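Local structure of transcription termination factor FttA (Methanosarcina mazei, 2XR1) at residues 444-449 / 503-508; 534-539 / 574-579; 494-499 / 519-524. The protein probably terminates transcription by cleaving nascent RNA at the exit channel of RNA polymerase, and degrades the released RNA in the 5'-3' direction with two zinc ions. All coordinates share one frame; numbering follows the deposited sequence.

Contact 1: residues 444-449 / 503-508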
loop_
_atom_site.group_PDB
_atom_site.type_symbol
_atom_site.label_atom_id
_atom_site.label_comp_id
_atom_site.label_asym_id
_atom_site.label_seq_id
_atom_site.Cartn_x
_atom_site.Cartn_y
_atom_site.Cartn_z
ATOM N N PRO B 444 46.019 -27.279 5.525
ATOM C CA PRO B 444 44.665 -27.681 5.093
ATOM C C PRO B 444 43.629 -26.599 5.275
ATOM O O PRO B 444 43.490 -26.053 6.364
ATOM C CB PRO B 444 44.326 -28.869 5.998
ATOM C CG PRO B 444 45.376 -28.887 7.082
ATOM C CD PRO B 444 46.558 -28.152 6.583
ATOM N N VAL B 445 42.909 -26.280 4.210
ATOM C CA VAL B 445 41.819 -25.324 4.281
ATOM C C VAL B 445 40.516 -26.109 4.351
ATOM O O VAL B 445 40.018 -26.575 3.329
ATOM C CB VAL B 445 41.827 -24.423 3.056
ATOM C CG1 VAL B 445 40.683 -23.424 3.109
ATOM C CG2 VAL B 445 43.174 -23.740 2.953
ATOM N N TYR B 446 39.993 -26.285 5.566
ATOM C CA TYR B 446 38.753 -27.038 5.770
ATOM C C TYR B 446 37.568 -26.167 5.378
ATOM O O TYR B 446 37.618 -24.956 5.542
ATOM C CB TYR B 446 38.613 -27.514 7.210
ATOM C CG TYR B 446 39.737 -28.405 7.652
ATOM C CD1 TYR B 446 39.733 -29.750 7.364
ATOM C CD2 TYR B 446 40.820 -27.899 8.360
ATOM C CE1 TYR B 446 40.803 -30.596 7.782
ATOM C CE2 TYR B 446 41.883 -28.720 8.772
ATOM C CZ TYR B 446 41.859 -30.058 8.484
ATOM O OH TYR B 446 42.898 -30.864 8.884
ATOM N N LEU B 447 36.533 -26.806 4.834
ATOM C CA LEU B 447 35.349 -26.153 4.292
ATOM C C LEU B 447 34.100 -26.831 4.850
ATOM O O LEU B 447 33.852 -27.989 4.557
ATOM C CB LEU B 447 35.341 -26.302 2.786
ATOM C CG LEU B 447 36.555 -25.806 2.018
ATOM C CD1 LEU B 447 36.304 -25.966 0.535
ATOM C CD2 LEU B 447 36.890 -24.346 2.337
ATOM N N ASP B 448 33.313 -26.134 5.670
ATOM C CA ASP B 448 32.214 -26.801 6.400
ATOM C C ASP B 448 30.877 -26.104 6.154
ATOM O O ASP B 448 30.827 -24.934 5.859
ATOM C CB ASP B 448 32.544 -26.872 7.897
ATOM C CG ASP B 448 31.729 -27.934 8.648
ATOM O OD1 ASP B 448 30.796 -28.551 8.060
ATOM O OD2 ASP B 448 32.002 -28.141 9.852
ATOM N N GLY B 449 29.793 -26.861 6.214
ATOM C CA GLY B 449 28.447 -26.311 6.054
ATOM C C GLY B 449 27.959 -25.923 4.658
ATOM O O GLY B 449 27.370 -24.837 4.492
ATOM N N GLN B 503 45.660 -28.213 15.041
ATOM C CA GLN B 503 46.844 -28.289 14.226
ATOM C C GLN B 503 46.710 -27.147 13.245
ATOM O O GLN B 503 45.647 -26.984 12.669
ATOM C CB GLN B 503 46.860 -29.631 13.509
ATOM C CG GLN B 503 48.130 -29.952 12.772
ATOM C CD GLN B 503 48.347 -31.452 12.648
ATOM O OE1 GLN B 503 47.457 -32.180 12.196
ATOM N NE2 GLN B 503 49.527 -31.920 13.045
ATOM N N PRO B 504 47.774 -26.338 13.062
ATOM C CA PRO B 504 47.640 -25.086 12.283
ATOM C C PRO B 504 46.981 -25.300 10.951
ATOM O O PRO B 504 47.406 -26.148 10.198
ATOM C CB PRO B 504 49.084 -24.639 12.068
ATOM C CG PRO B 504 49.864 -25.327 13.132
ATOM C CD PRO B 504 49.184 -26.640 13.379
ATOM N N CYS B 505 45.950 -24.522 10.657
ATOM C CA CYS B 505 45.171 -24.708 9.446
ATOM C C CYS B 505 44.295 -23.481 9.206
ATOM O O CYS B 505 44.418 -22.485 9.930
ATOM C CB CYS B 505 44.315 -25.976 9.589
ATOM S SG CYS B 505 43.132 -25.882 10.970
ATOM N N VAL B 506 43.440 -23.546 8.185
ATOM C CA VAL B 506 42.444 -22.502 7.932
ATOM C C VAL B 506 41.066 -23.148 7.896
ATOM O O VAL B 506 40.889 -24.212 7.302
ATOM C CB VAL B 506 42.670 -21.789 6.578
ATOM C CG1 VAL B 506 41.475 -20.975 6.219
ATOM C CG2 VAL B 506 43.882 -20.926 6.590
ATOM N N ILE B 507 40.084 -22.508 8.507
ATOM C CA ILE B 507 38.724 -23.020 8.475
ATOM C C ILE B 507 37.752 -21.997 7.861
ATOM O O ILE B 507 37.500 -20.949 8.458
ATOM C CB ILE B 507 38.264 -23.423 9.885
ATOM C CG1 ILE B 507 39.290 -24.391 10.477
ATOM C CG2 ILE B 507 36.887 -24.069 9.853
ATOM C CD1 ILE B 507 38.891 -24.976 11.774
ATOM N N LEU B 508 37.243 -22.292 6.666
ATOM C CA LEU B 508 36.068 -21.604 6.153
ATOM C C LEU B 508 34.872 -22.359 6.679
ATOM O O LEU B 508 34.798 -23.570 6.543
ATOM C CB LEU B 508 36.053 -21.563 4.631
ATOM C CG LEU B 508 36.774 -20.338 4.052
ATOM C CD1 LEU B 508 37.849 -19.876 4.979
ATOM C CD2 LEU B 508 37.363 -20.591 2.669
#
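Leu447 and Leu508 lie side by side on one face of a parallel β-sheet, the central sheet of the β-CASP domain. The CD2 methyl of Leu447 is 3.7 Å from CB of Leu508. Val445 and Val506 pair in the same way on this face. In both valines CG1 is anti to the backbone N (chi1 179° and 167°), which sets the two matching branches beside each other, CG1 of Val445 to CG1 of Val506 at 4.0 Å. Helix 423-436 covers this face with Val427, Met428 and Leu431.

Tyr446 and Ile507 point to the other face. The Tyr446 ring turns one edge to Cys505: CE2 of Tyr446 is 3.8 Å from CB of Cys505, near the ring plane. The Cys505 SG also sits at the ring edge, in a sulfur-aromatic contact.

Four backbone hydrogen bonds join the strands. Tyr446 uses both its N and its O, toward Val506 O and Leu508 N. Val506 N-H points almost straight at Pro444 O (177°). At the polar end, the carboxylate of Asp448 is bound by Arg495, beyond these strands. Its backbone stays in the pairing, with Asp448 N donating to Leu508 O at 3.1 Å.

Contact 2: residues 534-539 / 574-579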
loop_
_atom_site.group_PDB
_atom_site.type_symbol
_atom_site.label_atom_id
_atom_site.label_comp_id
_atom_site.label_asym_id
_atom_site.label_seq_id
_atom_site.Cartn_x
_atom_site.Cartn_y
_atom_site.Cartn_z
ATOM N N LEU B 534 40.483 -14.883 14.178
ATOM C CA LEU B 534 39.144 -14.926 13.644
ATOM C C LEU B 534 39.031 -13.867 12.559
ATOM O O LEU B 534 39.116 -12.681 12.870
ATOM C CB LEU B 534 38.130 -14.656 14.763
ATOM C CG LEU B 534 36.651 -14.657 14.356
ATOM C CD1 LEU B 534 36.238 -16.072 14.047
ATOM C CD2 LEU B 534 35.796 -14.030 15.462
ATOM N N VAL B 535 38.811 -14.279 11.307
ATOM C CA VAL B 535 38.940 -13.363 10.174
ATOM C C VAL B 535 37.589 -12.971 9.624
ATOM O O VAL B 535 36.892 -13.795 9.065
ATOM C CB VAL B 535 39.776 -14.017 9.053
ATOM C CG1 VAL B 535 40.125 -13.009 7.954
ATOM C CG2 VAL B 535 41.064 -14.624 9.648
ATOM N N PHE B 536 37.210 -11.719 9.779
ATOM C CA PHE B 536 35.993 -11.221 9.141
ATOM C C PHE B 536 36.270 -10.677 7.742
ATOM O O PHE B 536 37.010 -9.721 7.597
ATOM C CB PHE B 536 35.360 -10.116 9.979
ATOM C CG PHE B 536 34.746 -10.601 11.248
ATOM C CD1 PHE B 536 33.634 -11.413 11.226
ATOM C CD2 PHE B 536 35.266 -10.229 12.481
ATOM C CE1 PHE B 536 33.065 -11.865 12.396
ATOM C CE2 PHE B 536 34.680 -10.669 13.655
ATOM C CZ PHE B 536 33.582 -11.483 13.605
ATOM N N VAL B 537 35.634 -11.258 6.730
ATOM C CA VAL B 537 35.938 -10.958 5.337
ATOM C C VAL B 537 34.851 -10.144 4.668
ATOM O O VAL B 537 34.977 -9.789 3.505
ATOM C CB VAL B 537 36.128 -12.214 4.521
ATOM C CG1 VAL B 537 37.289 -13.051 5.079
ATOM C CG2 VAL B 537 34.871 -12.977 4.491
ATOM N N GLY B 538 33.798 -9.821 5.399
ATOM C CA GLY B 538 32.763 -8.947 4.881
ATOM C C GLY B 538 31.980 -8.317 6.022
ATOM O O GLY B 538 32.135 -8.744 7.172
ATOM N N TYR B 539 31.088 -7.377 5.722
ATOM C CA TYR B 539 30.277 -6.755 6.780
ATOM C C TYR B 539 29.491 -7.795 7.583
ATOM O O TYR B 539 29.145 -8.869 7.083
ATOM C CB TYR B 539 29.296 -5.701 6.221
ATOM C CG TYR B 539 28.039 -6.306 5.644
ATOM C CD1 TYR B 539 28.050 -6.914 4.411
ATOM C CD2 TYR B 539 26.860 -6.287 6.350
ATOM C CE1 TYR B 539 26.921 -7.506 3.880
ATOM C CE2 TYR B 539 25.683 -6.853 5.828
ATOM C CZ TYR B 539 25.723 -7.479 4.595
ATOM O OH TYR B 539 24.571 -8.050 4.065
ATOM N N VAL B 574 41.423 -10.929 16.418
ATOM C CA VAL B 574 40.343 -10.590 15.502
ATOM C C VAL B 574 40.890 -9.665 14.426
ATOM O O VAL B 574 41.446 -8.628 14.733
ATOM C CB VAL B 574 39.223 -9.870 16.261
ATOM C CG1 VAL B 574 38.177 -9.317 15.310
ATOM C CG2 VAL B 574 38.607 -10.807 17.252
ATOM N N GLN B 575 40.780 -10.045 13.164
ATOM C CA GLN B 575 41.172 -9.147 12.089
ATOM C C GLN B 575 40.013 -8.981 11.149
ATOM O O GLN B 575 39.211 -9.891 10.985
ATOM C CB GLN B 575 42.416 -9.635 11.362
ATOM C CG GLN B 575 43.719 -9.526 12.204
ATOM C CD GLN B 575 44.613 -8.338 11.857
ATOM O OE1 GLN B 575 44.301 -7.533 10.982
ATOM N NE2 GLN B 575 45.751 -8.252 12.520
ATOM N N VAL B 576 39.900 -7.800 10.561
ATOM C CA VAL B 576 38.828 -7.499 9.637
ATOM C C VAL B 576 39.463 -7.220 8.280
ATOM O O VAL B 576 40.265 -6.301 8.144
ATOM C CB VAL B 576 38.030 -6.265 10.126
ATOM C CG1 VAL B 576 36.947 -5.922 9.149
ATOM C CG2 VAL B 576 37.429 -6.523 11.506
ATOM N N VAL B 577 39.141 -8.029 7.283
ATOM C CA VAL B 577 39.669 -7.840 5.934
ATOM C C VAL B 577 38.457 -7.749 5.042
ATOM O O VAL B 577 38.037 -8.716 4.413
ATOM C CB VAL B 577 40.577 -8.999 5.522
ATOM C CG1 VAL B 577 41.182 -8.748 4.158
ATOM C CG2 VAL B 577 41.650 -9.217 6.576
ATOM N N ASP B 578 37.859 -6.578 5.016
ATOM C CA ASP B 578 36.533 -6.432 4.446
ATOM C C ASP B 578 36.737 -6.236 2.958
ATOM O O ASP B 578 36.595 -5.128 2.443
ATOM C CB ASP B 578 35.804 -5.239 5.095
ATOM C CG ASP B 578 34.306 -5.181 4.765
ATOM O OD1 ASP B 578 33.784 -6.064 4.064
ATOM O OD2 ASP B 578 33.621 -4.230 5.253
ATOM N N GLY B 579 37.085 -7.310 2.266
ATOM C CA GLY B 579 37.284 -7.232 0.831
ATOM C C GLY B 579 36.557 -8.289 0.028
ATOM O O GLY B 579 36.781 -8.401 -1.163
#
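Phe536 and Val574 meet because their first torsions turn them to each other: the Phe536 CG is anti to its carbonyl carbon (chi1 -71°), and the Val574 CG1 is anti to its backbone N (chi1 171°). Both belong to parallel neighbouring strands at one side of the β-CASP sheet, where 573-576 is the outermost strand within the chain. The Val574 methyl comes to the edge of the ring, near its plane, with CG1 of Val574 4.1 Å from CE2 of Phe536. Helix 545-550 packs on this face through Ile549 and Gln550. On the opposite face Val535 CG1 lies 4.3 Å from Val577 CG2, and helix 393-409 covers them.

The strands are joined by three backbone hydrogen bonds. Phe536 N donates to Gln575 O at 3.0 Å, and Phe536 O accepts from Val577 N at 2.7 Å. Gln575 N bonds to Leu534 O.

Beyond the strands the two segments stay together as loops. Asp578 OD1 lies 3.2 Å from Gly538 CA and is hydrogen-bonded to Tyr383 OH. That hydroxyl also bonds Tyr539 N, so it bridges the two loops. The side chain of Tyr539 is about 5 Å from a bound zinc ion and about 4 Å from the side chain of His607, a zinc ligand. Asp578 is the centre of an inverse gamma turn, in which Gly579 N bonds Val577 O at 2.7 Å.

Contact 3: residues 494-499 / 519-524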
loop_
_atom_site.group_PDB
_atom_site.type_symbol
_atom_site.label_atom_id
_atom_site.label_comp_id
_atom_site.label_asym_id
_atom_site.label_seq_id
_atom_site.Cartn_x
_atom_site.Cartn_y
_atom_site.Cartn_z
ATOM N N ALA B 494 33.737 -35.991 11.230
ATOM C CA ALA B 494 34.936 -35.381 10.640
ATOM C C ALA B 494 35.304 -34.054 11.323
ATOM O O ALA B 494 36.483 -33.757 11.521
ATOM C CB ALA B 494 34.726 -35.150 9.127
ATOM N N ARG B 495 34.282 -33.259 11.643
ATOM C CA ARG B 495 34.444 -32.007 12.392
ATOM C C ARG B 495 35.245 -32.196 13.683
ATOM O O ARG B 495 36.176 -31.441 13.964
ATOM C CB ARG B 495 33.068 -31.421 12.733
ATOM C CG ARG B 495 33.117 -30.016 13.280
ATOM C CD ARG B 495 31.766 -29.309 13.199
ATOM N NE ARG B 495 31.183 -29.372 11.865
ATOM C CZ ARG B 495 30.064 -30.014 11.530
ATOM N NH1 ARG B 495 29.353 -30.669 12.429
ATOM N NH2 ARG B 495 29.643 -29.978 10.266
ATOM N N GLN B 496 34.881 -33.213 14.457
ATOM C CA GLN B 496 35.531 -33.450 15.741
ATOM C C GLN B 496 37.021 -33.749 15.602
ATOM O O GLN B 496 37.796 -33.384 16.477
ATOM C CB GLN B 496 34.839 -34.576 16.504
ATOM C CG GLN B 496 33.409 -34.239 16.930
ATOM C CD GLN B 496 33.332 -33.160 18.015
ATOM O OE1 GLN B 496 33.831 -33.346 19.124
ATOM N NE2 GLN B 496 32.675 -32.052 17.707
ATOM N N LYS B 497 37.420 -34.379 14.500
ATOM C CA LYS B 497 38.831 -34.710 14.267
ATOM C C LYS B 497 39.693 -33.479 14.054
ATOM O O LYS B 497 40.877 -33.491 14.423
ATOM C CB LYS B 497 39.003 -35.660 13.069
ATOM C CG LYS B 497 40.477 -35.981 12.718
ATOM C CD LYS B 497 40.617 -37.088 11.677
ATOM C CE LYS B 497 42.082 -37.297 11.263
ATOM N NZ LYS B 497 43.023 -37.474 12.412
ATOM N N ILE B 498 39.116 -32.438 13.447
ATOM C CA ILE B 498 39.805 -31.154 13.320
ATOM C C ILE B 498 39.934 -30.546 14.698
ATOM O O ILE B 498 40.990 -30.022 15.049
ATOM C CB ILE B 498 39.052 -30.139 12.400
ATOM C CG1 ILE B 498 39.070 -30.612 10.961
ATOM C CG2 ILE B 498 39.689 -28.731 12.455
ATOM C CD1 ILE B 498 37.931 -30.061 10.163
ATOM N N ILE B 499 38.848 -30.635 15.465
ATOM C CA ILE B 499 38.775 -30.088 16.820
ATOM C C ILE B 499 39.692 -30.822 17.836
ATOM O O ILE B 499 40.493 -30.200 18.526
ATOM C CB ILE B 499 37.298 -30.090 17.331
ATOM C CG1 ILE B 499 36.465 -29.059 16.562
ATOM C CG2 ILE B 499 37.233 -29.803 18.828
ATOM C CD1 ILE B 499 34.982 -29.021 16.950
ATOM N N VAL B 519 30.545 -23.058 12.401
ATOM C CA VAL B 519 31.573 -22.097 12.808
ATOM C C VAL B 519 31.501 -21.817 14.320
ATOM O O VAL B 519 32.480 -21.432 14.957
ATOM C CB VAL B 519 31.514 -20.777 11.984
ATOM C CG1 VAL B 519 30.384 -19.862 12.440
ATOM C CG2 VAL B 519 32.844 -20.056 12.051
ATOM N N MET B 520 30.321 -22.011 14.883
ATOM C CA MET B 520 30.147 -21.885 16.310
ATOM C C MET B 520 30.789 -23.045 17.088
ATOM O O MET B 520 31.315 -22.841 18.181
ATOM C CB MET B 520 28.666 -21.709 16.638
ATOM C CG MET B 520 28.098 -20.356 16.175
ATOM S SD MET B 520 29.056 -18.931 16.791
ATOM C CE MET B 520 30.261 -18.738 15.490
ATOM N N GLU B 521 30.782 -24.241 16.516
ATOM C CA GLU B 521 31.511 -25.355 17.113
ATOM C C GLU B 521 33.011 -25.068 17.064
ATOM O O GLU B 521 33.698 -25.200 18.064
ATOM C CB GLU B 521 31.179 -26.698 16.431
ATOM C CG GLU B 521 30.233 -27.606 17.231
ATOM C CD GLU B 521 29.395 -28.538 16.341
ATOM O OE1 GLU B 521 28.704 -28.009 15.441
ATOM O OE2 GLU B 521 29.406 -29.784 16.532
ATOM N N TYR B 522 33.512 -24.662 15.903
ATOM C CA TYR B 522 34.925 -24.309 15.762
ATOM C C TYR B 522 35.329 -23.197 16.708
ATOM O O TYR B 522 36.437 -23.205 17.259
ATOM C CB TYR B 522 35.237 -23.877 14.336
ATOM C CG TYR B 522 35.111 -25.008 13.377
ATOM C CD1 TYR B 522 35.992 -26.087 13.429
ATOM C CD2 TYR B 522 34.090 -25.036 12.431
ATOM C CE1 TYR B 522 35.871 -27.148 12.555
ATOM C CE2 TYR B 522 33.961 -26.118 11.558
ATOM C CZ TYR B 522 34.851 -27.163 11.643
ATOM O OH TYR B 522 34.728 -28.210 10.783
ATOM N N PHE B 523 34.422 -22.251 16.898
ATOM C CA PHE B 523 34.667 -21.079 17.729
ATOM C C PHE B 523 34.596 -21.465 19.204
ATOM O O PHE B 523 35.445 -21.067 20.004
ATOM C CB PHE B 523 33.641 -19.988 17.363
ATOM C CG PHE B 523 33.565 -18.851 18.323
ATOM C CD1 PHE B 523 34.357 -17.747 18.162
ATOM C CD2 PHE B 523 32.670 -18.879 19.382
ATOM C CE1 PHE B 523 34.272 -16.686 19.055
ATOM C CE2 PHE B 523 32.586 -17.823 20.279
ATOM C CZ PHE B 523 33.383 -16.734 20.116
ATOM N N LYS B 524 33.593 -22.261 19.561
ATOM C CA LYS B 524 33.432 -22.681 20.941
ATOM C C LYS B 524 34.715 -23.318 21.447
ATOM O O LYS B 524 34.994 -23.266 22.644
ATOM C CB LYS B 524 32.251 -23.631 21.090
#
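Tyr522 and Ile499 mark the nearest approach of two helices that run roughly parallel, at 25°, with segment axes 10.7 Å apart and CA of Ile499 7.0 Å from CA of Tyr522. Tyr522 has the largest share of the contact. Its ring reaches across to helix 492-500 and meets three side chains there. CG of Arg495 lies 3.7 Å from CZ of Tyr522. CG2 of Ile498 is 4.1 Å from CE1 of Tyr522, while the other branch of Ile498 ends with CD1 3.8 Å from the Tyr522 OH. Ile499 adds a looser contact, its CG1 4.3 Å from CD1 of Tyr522.

The Arg495 chain leaves anti to the backbone N and bends at chi3 (-51°). Its aliphatic part passes the phenol end, and its guanidinium plane stands almost perpendicular to the ring. The Tyr522 OH sits at the guanidinium edge. The two polar groups converge on one outside atom, Asp448 OD2: Arg495 NE forms a salt bridge to it and Tyr522 OH a hydrogen bond. This grip probably favours the charged carboxylate.

Glu521 crosses Arg495 at about a right angle. Its OE1 is 4.1 Å from NH1 of Arg495, well out of the guanidinium plane. The attraction is therefore one of charge alone, without a directed bond.

Ile498 and Tyr522 both also rest on Ile507 of strand 506-509, which lies between these helices in sequence. Two near-parallel helices laid side by side on a parallel sheet are characteristic of the layered α/β fold of the β-CASP domain.

In the fold
From the N terminus, strand 445-448 comes first, and contact 1 closes the loop back to it at strand 506-509. Helix 492-500 lies inside that loop, and its partner, helix 518-526, lies beyond it. Contact 3 therefore crosses contact 1. The two touch, through Asp448 and through Tyr446 on Ile498. Contact 2 follows in series. It opens at strand 533-536, just after helix 518-526, and closes at strand 573-576. Contacts 1 and 2 belong to the same six-stranded sheet, with strand 414-417 between them. Contact 3 joins two neighbouring helices of the layer that packs on that sheet, and contact 2 extends from the sheet toward the zinc site.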